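Local coordinates for quinoline 2-oxidoreductase large subunit (Pseudomonas putida, PDB 1T3Q), which carries the molybdenum pterin cytosine dinucleotide cofactor of quinoline 2-oxidoreductase, a molybdenum hydroxylase of the xanthine dehydrogenase family that oxidises quinoline at C2, at the interface of chains A and B and the interface of chains C and A. Coordinates in Å, arbitrary orientation; residue numbers count along the deposited sequence, not the author numbering. Chains: chain A, quinoline 2-oxidoreductase large subunit; chain B, quinoline 2-oxidoreductase medium subunit; chain C, quinoline 2-oxidoreductase small subunit.

Contact 1: the interface of chains A and B. Residues chain A 652-654, 775-776, 779; chain B 183, 259-260, 263, 266-267.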
loop_
_atom_site.group_PDB
_atom_site.type_symbol
_atom_site.label_atom_id
_atom_site.label_comp_id
_atom_site.label_asym_id
_atom_site.label_seq_id
_atom_site.Cartn_x
_atom_site.Cartn_y
_atom_site.Cartn_z
ATOM N N THR A 652 -52.808 8.932 20.031
ATOM C CA THR A 652 -51.869 7.884 19.652
ATOM C C THR A 652 -50.516 7.975 20.351
ATOM O O THR A 652 -49.708 7.050 20.273
ATOM C CB THR A 652 -51.640 7.893 18.134
ATOM O OG1 THR A 652 -50.977 9.108 17.760
ATOM C CG2 THR A 652 -52.975 7.803 17.399
ATOM N N TYR A 653 -50.279 9.090 21.034
ATOM C CA TYR A 653 -49.030 9.311 21.759
ATOM C C TYR A 653 -47.834 9.410 20.822
ATOM O O TYR A 653 -46.687 9.263 21.243
ATOM C CB TYR A 653 -48.806 8.194 22.777
ATOM C CG TYR A 653 -50.059 7.863 23.550
ATOM C CD1 TYR A 653 -50.757 6.684 23.305
ATOM C CD2 TYR A 653 -50.582 8.760 24.481
ATOM C CE1 TYR A 653 -51.952 6.407 23.967
ATOM C CE2 TYR A 653 -51.774 8.495 25.149
ATOM C CZ TYR A 653 -52.454 7.316 24.886
ATOM O OH TYR A 653 -53.637 7.046 25.538
ATOM N N ALA A 654 -48.112 9.656 19.547
ATOM C CA ALA A 654 -47.053 9.799 18.561
ATOM C C ALA A 654 -46.360 11.129 18.841
ATOM O O ALA A 654 -47.019 12.137 19.100
ATOM C CB ALA A 654 -47.642 9.792 17.158
ATOM N N PRO A 775 -43.839 5.855 22.906
ATOM C CA PRO A 775 -45.288 6.004 23.069
ATOM C C PRO A 775 -45.759 5.246 24.311
ATOM O O PRO A 775 -46.703 5.660 24.986
ATOM C CB PRO A 775 -45.856 5.437 21.760
ATOM C CG PRO A 775 -44.740 4.602 21.199
ATOM C CD PRO A 775 -43.505 5.378 21.555
ATOM N N GLU A 776 -45.091 4.137 24.618
ATOM C CA GLU A 776 -45.442 3.353 25.801
ATOM C C GLU A 776 -45.256 4.210 27.056
ATOM O O GLU A 776 -46.144 4.288 27.906
ATOM C CB GLU A 776 -44.558 2.110 25.903
ATOM C CG GLU A 776 -44.658 1.376 27.242
ATOM C CD GLU A 776 -45.991 0.672 27.441
ATOM O OE1 GLU A 776 -46.295 0.282 28.590
ATOM O OE2 GLU A 776 -46.730 0.491 26.450
ATOM N N PHE A 779 -47.810 6.977 27.153
ATOM C CA PHE A 779 -49.108 6.376 27.445
ATOM C C PHE A 779 -49.228 6.119 28.946
ATOM O O PHE A 779 -50.236 6.450 29.573
ATOM C CB PHE A 779 -49.243 5.057 26.666
ATOM C CG PHE A 779 -50.376 4.175 27.127
ATOM C CD1 PHE A 779 -51.701 4.549 26.928
ATOM C CD2 PHE A 779 -50.112 2.958 27.749
ATOM C CE1 PHE A 779 -52.751 3.720 27.343
ATOM C CE2 PHE A 779 -51.153 2.124 28.165
ATOM C CZ PHE A 779 -52.474 2.504 27.963
ATOM N N TYR B 183 -50.711 2.069 12.762
ATOM C CA TYR B 183 -49.845 2.828 13.649
ATOM C C TYR B 183 -48.464 2.187 13.617
ATOM O O TYR B 183 -48.305 1.026 13.988
ATOM C CB TYR B 183 -50.373 2.793 15.082
ATOM C CG TYR B 183 -49.599 3.665 16.047
ATOM C CD1 TYR B 183 -49.925 5.010 16.215
ATOM C CD2 TYR B 183 -48.549 3.143 16.806
ATOM C CE1 TYR B 183 -49.234 5.817 17.122
ATOM C CE2 TYR B 183 -47.848 3.942 17.716
ATOM C CZ TYR B 183 -48.199 5.276 17.870
ATOM O OH TYR B 183 -47.536 6.068 18.785
ATOM N N GLY B 259 -44.129 -2.082 22.723
ATOM C CA GLY B 259 -45.445 -1.718 23.208
ATOM C C GLY B 259 -46.119 -2.773 24.055
ATOM O O GLY B 259 -46.087 -3.963 23.738
ATOM N N SER B 260 -46.734 -2.324 25.142
ATOM C CA SER B 260 -47.440 -3.218 26.047
ATOM C C SER B 260 -48.805 -3.560 25.468
ATOM O O SER B 260 -49.260 -2.943 24.499
ATOM C CB SER B 260 -47.637 -2.544 27.403
ATOM O OG SER B 260 -48.516 -1.437 27.282
ATOM N N LEU B 263 -51.133 -0.572 25.639
ATOM C CA LEU B 263 -50.843 0.438 24.627
ATOM C C LEU B 263 -51.445 -0.034 23.307
ATOM O O LEU B 263 -52.142 0.715 22.623
ATOM C CB LEU B 263 -49.330 0.612 24.460
ATOM C CG LEU B 263 -48.896 1.511 23.298
ATOM C CD1 LEU B 263 -49.362 2.943 23.544
ATOM C CD2 LEU B 263 -47.383 1.458 23.149
ATOM N N SER B 266 -55.162 0.409 23.232
ATOM C CA SER B 266 -55.508 1.819 23.143
ATOM C C SER B 266 -55.297 2.306 21.715
ATOM O O SER B 266 -56.136 3.014 21.161
ATOM C CB SER B 266 -54.649 2.639 24.109
ATOM O OG SER B 266 -54.930 4.020 23.972
ATOM N N LEU B 267 -54.176 1.916 21.119
ATOM C CA LEU B 267 -53.861 2.306 19.753
ATOM C C LEU B 267 -54.823 1.661 18.753
ATOM O O LEU B 267 -55.263 2.301 17.798
ATOM C CB LEU B 267 -52.416 1.920 19.410
ATOM C CG LEU B 267 -51.293 2.625 20.186
ATOM C CD1 LEU B 267 -49.947 2.052 19.771
ATOM C CD2 LEU B 267 -51.332 4.126 19.924
HETATM O O HOH W 1 -55.851 6.719 23.337
#
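B:Leu263 is the apolar centre of this patch between the large and medium subunits. Its CG lies anti to the backbone N (chi1 172°), and its two methyls meet different residues of chain A: CD1 packs 3.8 Å from CB of A:Phe779 and touches the ring of A:Tyr653, while CD2 lies against CA of A:Glu776. The A:Phe779 side chain runs past B:Leu263 in the opposite direction, and the leucine CA sits over one ring face, towards the rim. CB of A:Phe779 stands over the centre of the A:Tyr653 ring and probably helps to hold its tilt. B:Tyr183 crosses A:Thr652 obliquely, with CD2 of B:Leu267 over the centre of the B:Tyr183 ring. The B:Tyr183 phenol OH donates a 2.8 Å hydrogen bond to the carbonyl O of A:Thr652, arriving above the carbonyl plane, and CB of A:Pro775 rests beside the same hydroxyl. Farther out, a water joins the hydroxyls of A:Tyr653 and B:Ser266. At the opposite rim, A:Glu776 bends at chi2 (70°) to bring its carboxylate to the start of helix 261-284. The glutamate OE2 accepts a hydrogen bond from the backbone N of B:Ser260 at 3.1 Å, from above the carboxylate plane, and its syn lone pair takes B:Ser260 OG at 2.8 Å.

Contact 2: the interface of chains C and A. Residues chain C 42-43, 83-84, 87, 92, 96, 115; chain A 27-29.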
loop_
_atom_site.group_PDB
_atom_site.type_symbol
_atom_site.label_atom_id
_atom_site.label_comp_id
_atom_site.label_asym_id
_atom_site.label_seq_id
_atom_site.Cartn_x
_atom_site.Cartn_y
_atom_site.Cartn_z
ATOM N N THR C 42 -16.063 -1.664 -4.991
ATOM C CA THR C 42 -16.349 -1.458 -3.577
ATOM C C THR C 42 -17.161 -0.217 -3.230
ATOM O O THR C 42 -17.336 0.101 -2.053
ATOM C CB THR C 42 -15.035 -1.457 -2.744
ATOM O OG1 THR C 42 -14.133 -0.468 -3.256
ATOM C CG2 THR C 42 -14.362 -2.822 -2.815
ATOM N N GLY C 43 -17.675 0.480 -4.241
ATOM C CA GLY C 43 -18.477 1.659 -3.967
ATOM C C GLY C 43 -19.750 1.314 -3.211
ATOM O O GLY C 43 -20.243 2.105 -2.407
ATOM N N VAL C 83 -22.593 3.146 -7.862
ATOM C CA VAL C 83 -22.141 4.526 -7.758
ATOM C C VAL C 83 -20.952 4.838 -8.670
ATOM O O VAL C 83 -20.816 5.967 -9.146
ATOM C CB VAL C 83 -21.776 4.876 -6.293
ATOM C CG1 VAL C 83 -20.583 4.057 -5.842
ATOM C CG2 VAL C 83 -21.488 6.364 -6.170
ATOM N N GLU C 84 -20.105 3.846 -8.926
ATOM C CA GLU C 84 -18.937 4.058 -9.781
ATOM C C GLU C 84 -19.310 4.508 -11.192
ATOM O O GLU C 84 -18.505 5.139 -11.885
ATOM C CB GLU C 84 -18.092 2.783 -9.891
ATOM C CG GLU C 84 -17.308 2.429 -8.640
ATOM C CD GLU C 84 -18.051 1.485 -7.712
ATOM O OE1 GLU C 84 -19.298 1.422 -7.777
ATOM O OE2 GLU C 84 -17.375 0.818 -6.902
ATOM N N SER C 87 -20.322 9.268 -12.350
ATOM C CA SER C 87 -19.504 10.305 -12.964
ATOM C C SER C 87 -19.218 10.009 -14.430
ATOM O O SER C 87 -19.198 8.853 -14.856
ATOM C CB SER C 87 -18.187 10.464 -12.205
ATOM O OG SER C 87 -17.371 9.317 -12.362
ATOM N N LEU C 92 -17.799 15.236 -11.475
ATOM C CA LEU C 92 -19.002 14.872 -10.747
ATOM C C LEU C 92 -20.186 15.316 -11.588
ATOM O O LEU C 92 -20.103 16.339 -12.265
ATOM C CB LEU C 92 -19.038 15.593 -9.399
ATOM C CG LEU C 92 -17.914 15.221 -8.433
ATOM C CD1 LEU C 92 -18.053 16.015 -7.137
ATOM C CD2 LEU C 92 -17.977 13.726 -8.161
ATOM N N GLN C 96 -24.147 14.664 -7.874
ATOM C CA GLN C 96 -22.959 14.532 -7.030
ATOM C C GLN C 96 -22.425 15.898 -6.635
ATOM O O GLN C 96 -22.139 16.154 -5.463
ATOM C CB GLN C 96 -21.866 13.752 -7.763
ATOM C CG GLN C 96 -22.237 12.314 -8.079
ATOM C CD GLN C 96 -21.229 11.651 -8.992
ATOM O OE1 GLN C 96 -20.963 12.140 -10.093
ATOM N NE2 GLN C 96 -20.660 10.532 -8.545
ATOM N N LEU C 115 -27.464 8.273 -3.245
ATOM C CA LEU C 115 -27.473 8.636 -4.660
ATOM C C LEU C 115 -28.386 7.747 -5.503
ATOM O O LEU C 115 -29.089 8.236 -6.398
ATOM C CB LEU C 115 -26.045 8.605 -5.218
ATOM C CG LEU C 115 -25.097 9.684 -4.673
ATOM C CD1 LEU C 115 -23.664 9.372 -5.071
ATOM C CD2 LEU C 115 -25.516 11.050 -5.198
ATOM N N LEU A 27 -18.055 10.445 -3.220
ATOM C CA LEU A 27 -19.285 10.528 -4.012
ATOM C C LEU A 27 -19.197 9.664 -5.267
ATOM O O LEU A 27 -20.192 9.472 -5.973
ATOM C CB LEU A 27 -19.552 11.983 -4.430
ATOM C CG LEU A 27 -20.144 12.941 -3.399
ATOM C CD1 LEU A 27 -19.825 14.384 -3.778
ATOM C CD2 LEU A 27 -21.643 12.713 -3.313
ATOM N N THR A 28 -18.007 9.141 -5.541
ATOM C CA THR A 28 -17.791 8.321 -6.724
ATOM C C THR A 28 -17.491 6.861 -6.417
ATOM O O THR A 28 -17.079 6.109 -7.303
ATOM C CB THR A 28 -16.636 8.879 -7.555
ATOM O OG1 THR A 28 -15.472 9.001 -6.723
ATOM C CG2 THR A 28 -17.008 10.251 -8.127
ATOM N N GLY A 29 -17.698 6.463 -5.167
ATOM C CA GLY A 29 -17.431 5.088 -4.786
ATOM C C GLY A 29 -15.946 4.810 -4.653
ATOM O O GLY A 29 -15.525 3.653 -4.617
HETATM O O HOH W 2 -14.716 2.128 -2.627
#
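Two flat groups of the small subunit, the carboxamide of C:Gln96 and the carboxylate of C:Glu84, flank A:Leu27, at a helix end of the large subunit, and the two residues after it. The amide meets the helix end through NE2: the carbonyl O of A:Leu27 lies close to the amide plane, 2.8 Å from C:Gln96 NE2, and accepts a hydrogen bond bent to 144° at the hydrogen. The donor stands 49° above the carbonyl plane. C:Gln96 is extended at chi2 (171°), carrying the amide out from helix 94-101. NE2 of C:Gln96 also lies 3.7 Å from CG2 of A:Thr28, the side chains crossing at about a right angle. An alanine here would remove the amide and probably leave the A:Leu27 carbonyl without this donor and the A:Thr28 methyl less well packed. OE2 of C:Glu84 accepts a hydrogen bond from the backbone N of C:Gly43 at 2.7 Å, from obliquely above the carboxylate plane, tying two stretches of chain C beside A:Gly29. Between the flat groups, CG1 of C:Val83 packs 3.5 Å from CA of A:Gly29. C:Leu92, on the far side of C:Gln96, crosses A:Thr28 at about a right angle, CD2 to CG2 3.6 Å. A water bridges OG1 of C:Thr42 to the carbonyl O of A:Gly29. The segment runs off the C-terminal end of helix 23-27 and fits among 3-10 helix 83-85, helix 94-101 and the loop after helix 31-39 of the iron-sulfur subunit.

Contact 3: the interface of chains A and B. Residues chain A 691-692, 712-715, 718, 775; chain B 185-186.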
loop_
_atom_site.group_PDB
_atom_site.type_symbol
_atom_site.label_atom_id
_atom_site.label_comp_id
_atom_site.label_asym_id
_atom_site.label_seq_id
_atom_site.Cartn_x
_atom_site.Cartn_y
_atom_site.Cartn_z
ATOM N N LEU A 691 -36.074 9.971 21.721
ATOM C CA LEU A 691 -37.386 9.481 21.313
ATOM C C LEU A 691 -37.450 8.107 20.668
ATOM O O LEU A 691 -38.535 7.531 20.579
ATOM C CB LEU A 691 -38.034 10.472 20.336
ATOM C CG LEU A 691 -38.252 11.917 20.787
ATOM C CD1 LEU A 691 -38.783 12.741 19.616
ATOM C CD2 LEU A 691 -39.222 11.951 21.954
ATOM N N LEU A 692 -36.308 7.570 20.249
ATOM C CA LEU A 692 -36.305 6.298 19.525
ATOM C C LEU A 692 -35.369 5.168 19.931
ATOM O O LEU A 692 -35.765 4.002 19.936
ATOM C CB LEU A 692 -36.021 6.588 18.051
ATOM C CG LEU A 692 -36.985 7.515 17.315
ATOM C CD1 LEU A 692 -36.322 8.058 16.059
ATOM C CD2 LEU A 692 -38.252 6.743 16.986
ATOM N N LEU A 712 -34.042 1.533 16.665
ATOM C CA LEU A 712 -34.475 2.572 15.752
ATOM C C LEU A 712 -33.672 3.866 15.782
ATOM O O LEU A 712 -33.666 4.573 16.793
ATOM C CB LEU A 712 -35.943 2.898 16.043
ATOM C CG LEU A 712 -36.859 1.707 16.343
ATOM C CD1 LEU A 712 -38.257 2.220 16.672
ATOM C CD2 LEU A 712 -36.891 0.764 15.143
ATOM N N ILE A 713 -32.984 4.172 14.684
ATOM C CA ILE A 713 -32.248 5.425 14.616
ATOM C C ILE A 713 -33.053 6.354 13.710
ATOM O O ILE A 713 -33.816 5.905 12.850
ATOM C CB ILE A 713 -30.809 5.268 14.070
ATOM C CG1 ILE A 713 -30.831 4.649 12.674
ATOM C CG2 ILE A 713 -29.962 4.452 15.056
ATOM C CD1 ILE A 713 -29.484 4.691 11.992
ATOM N N PRO A 714 -32.900 7.666 13.897
ATOM C CA PRO A 714 -33.652 8.615 13.077
ATOM C C PRO A 714 -33.511 8.545 11.561
ATOM O O PRO A 714 -32.444 8.261 11.014
ATOM C CB PRO A 714 -33.254 9.979 13.653
ATOM C CG PRO A 714 -31.989 9.720 14.420
ATOM C CD PRO A 714 -32.176 8.345 14.983
ATOM N N THR A 715 -34.630 8.810 10.897
ATOM C CA THR A 715 -34.703 8.818 9.444
ATOM C C THR A 715 -35.042 10.248 9.019
ATOM O O THR A 715 -35.197 11.137 9.859
ATOM C CB THR A 715 -35.828 7.912 8.939
ATOM O OG1 THR A 715 -37.087 8.472 9.334
ATOM C CG2 THR A 715 -35.705 6.511 9.527
ATOM N N ASP A 718 -37.849 11.855 10.882
ATOM C CA ASP A 718 -37.730 12.118 12.314
ATOM C C ASP A 718 -37.055 13.438 12.628
ATOM O O ASP A 718 -37.280 14.012 13.692
ATOM C CB ASP A 718 -36.936 11.002 12.990
ATOM C CG ASP A 718 -37.634 9.666 12.920
ATOM O OD1 ASP A 718 -38.753 9.557 13.460
ATOM O OD2 ASP A 718 -37.065 8.731 12.325
ATOM N N PRO A 775 -43.839 5.855 22.906
ATOM C CA PRO A 775 -45.288 6.004 23.069
ATOM C C PRO A 775 -45.759 5.246 24.311
ATOM O O PRO A 775 -46.703 5.660 24.986
ATOM C CB PRO A 775 -45.856 5.437 21.760
ATOM C CG PRO A 775 -44.740 4.602 21.199
ATOM C CD PRO A 775 -43.505 5.378 21.555
ATOM N N ARG B 185 -44.116 3.308 14.265
ATOM C CA ARG B 185 -43.202 4.335 14.777
ATOM C C ARG B 185 -42.958 5.417 13.722
ATOM O O ARG B 185 -43.062 6.613 14.009
ATOM C CB ARG B 185 -41.881 3.690 15.208
ATOM C CG ARG B 185 -42.044 2.692 16.357
ATOM C CD ARG B 185 -42.445 3.384 17.654
ATOM N NE ARG B 185 -41.286 3.726 18.480
ATOM C CZ ARG B 185 -41.075 4.923 19.015
ATOM N NH1 ARG B 185 -39.998 5.141 19.757
ATOM N NH2 ARG B 185 -41.935 5.904 18.791
ATOM N N ARG B 186 -42.630 4.985 12.507
ATOM C CA ARG B 186 -42.417 5.877 11.364
ATOM C C ARG B 186 -43.115 5.187 10.193
ATOM O O ARG B 186 -43.073 3.961 10.095
ATOM C CB ARG B 186 -40.926 6.032 11.029
ATOM C CG ARG B 186 -40.134 7.000 11.912
ATOM C CD ARG B 186 -39.868 6.411 13.281
ATOM N NE ARG B 186 -39.216 5.110 13.173
ATOM C CZ ARG B 186 -37.936 4.930 12.862
ATOM N NH1 ARG B 186 -37.444 3.700 12.781
ATOM N NH2 ARG B 186 -37.145 5.974 12.654
HETATM O O HOH W 3 -38.204 3.114 20.596
HETATM O O HOH W 4 -34.818 3.592 11.969
HETATM O O HOH W 5 -41.141 8.274 19.935
#
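From CB, the side chain of B:Arg186 departs with CG anti to the carbonyl carbon (chi1 -79°) and bends at chi2 and chi3, bringing its guanidinium edge-on to A:Asp718, which it crosses at about a right angle. CG and CD of B:Arg186 both lie 3.3 Å from OD1 of A:Asp718. At the tip, NH1 rests near CB and CD2 of A:Leu712 and is linked by a water to the carbonyl O of A:Ile713. B:Arg186 NH2 touches the methyl of A:Thr715 and forms a salt bridge with OD2 of A:Asp718 at 2.8 Å, on its syn lone pair, with the guanidinium and carboxylate planes 22° apart. The same oxygen accepts a hydrogen bond from the backbone N of A:Thr715 on its anti lone pair, and one from the threonine OG1 above the plane; three donors thus grip OD2, probably stabilising its negative charge. The B:Arg185 guanidinium is clamped between CD of A:Pro775 and CD2 of A:Leu692, and NH1 donates to A:Leu691 O at 2.9 Å, in the carbonyl plane. Two waters lie in plane at its edge, joining NH1 to the A:Leu692 carbonyl O and NH2 to that of A:Leu691. Both arginines probably help to anchor the medium subunit to the end of helix 672-692 and the 712-718 loop.

Contact 1 and contact 3 are neighbouring parts of one seam between the large and medium subunits, their C-alpha centres about 14 Å apart. A:Pro775, at the start of helix 775-783, belongs to both, and strand 177-183 of chain B ends in contact 1 just before the loop that supplies contact 3. The two may therefore move together. Contact 2 joins the small subunit to a different region of chain A, its C-alpha centre about 41 Å from that of contact 1 and 29 Å from that of contact 3. The large subunit thus holds flavin and iron-sulfur partners through separate surfaces, likely helping to keep the redox centres in register.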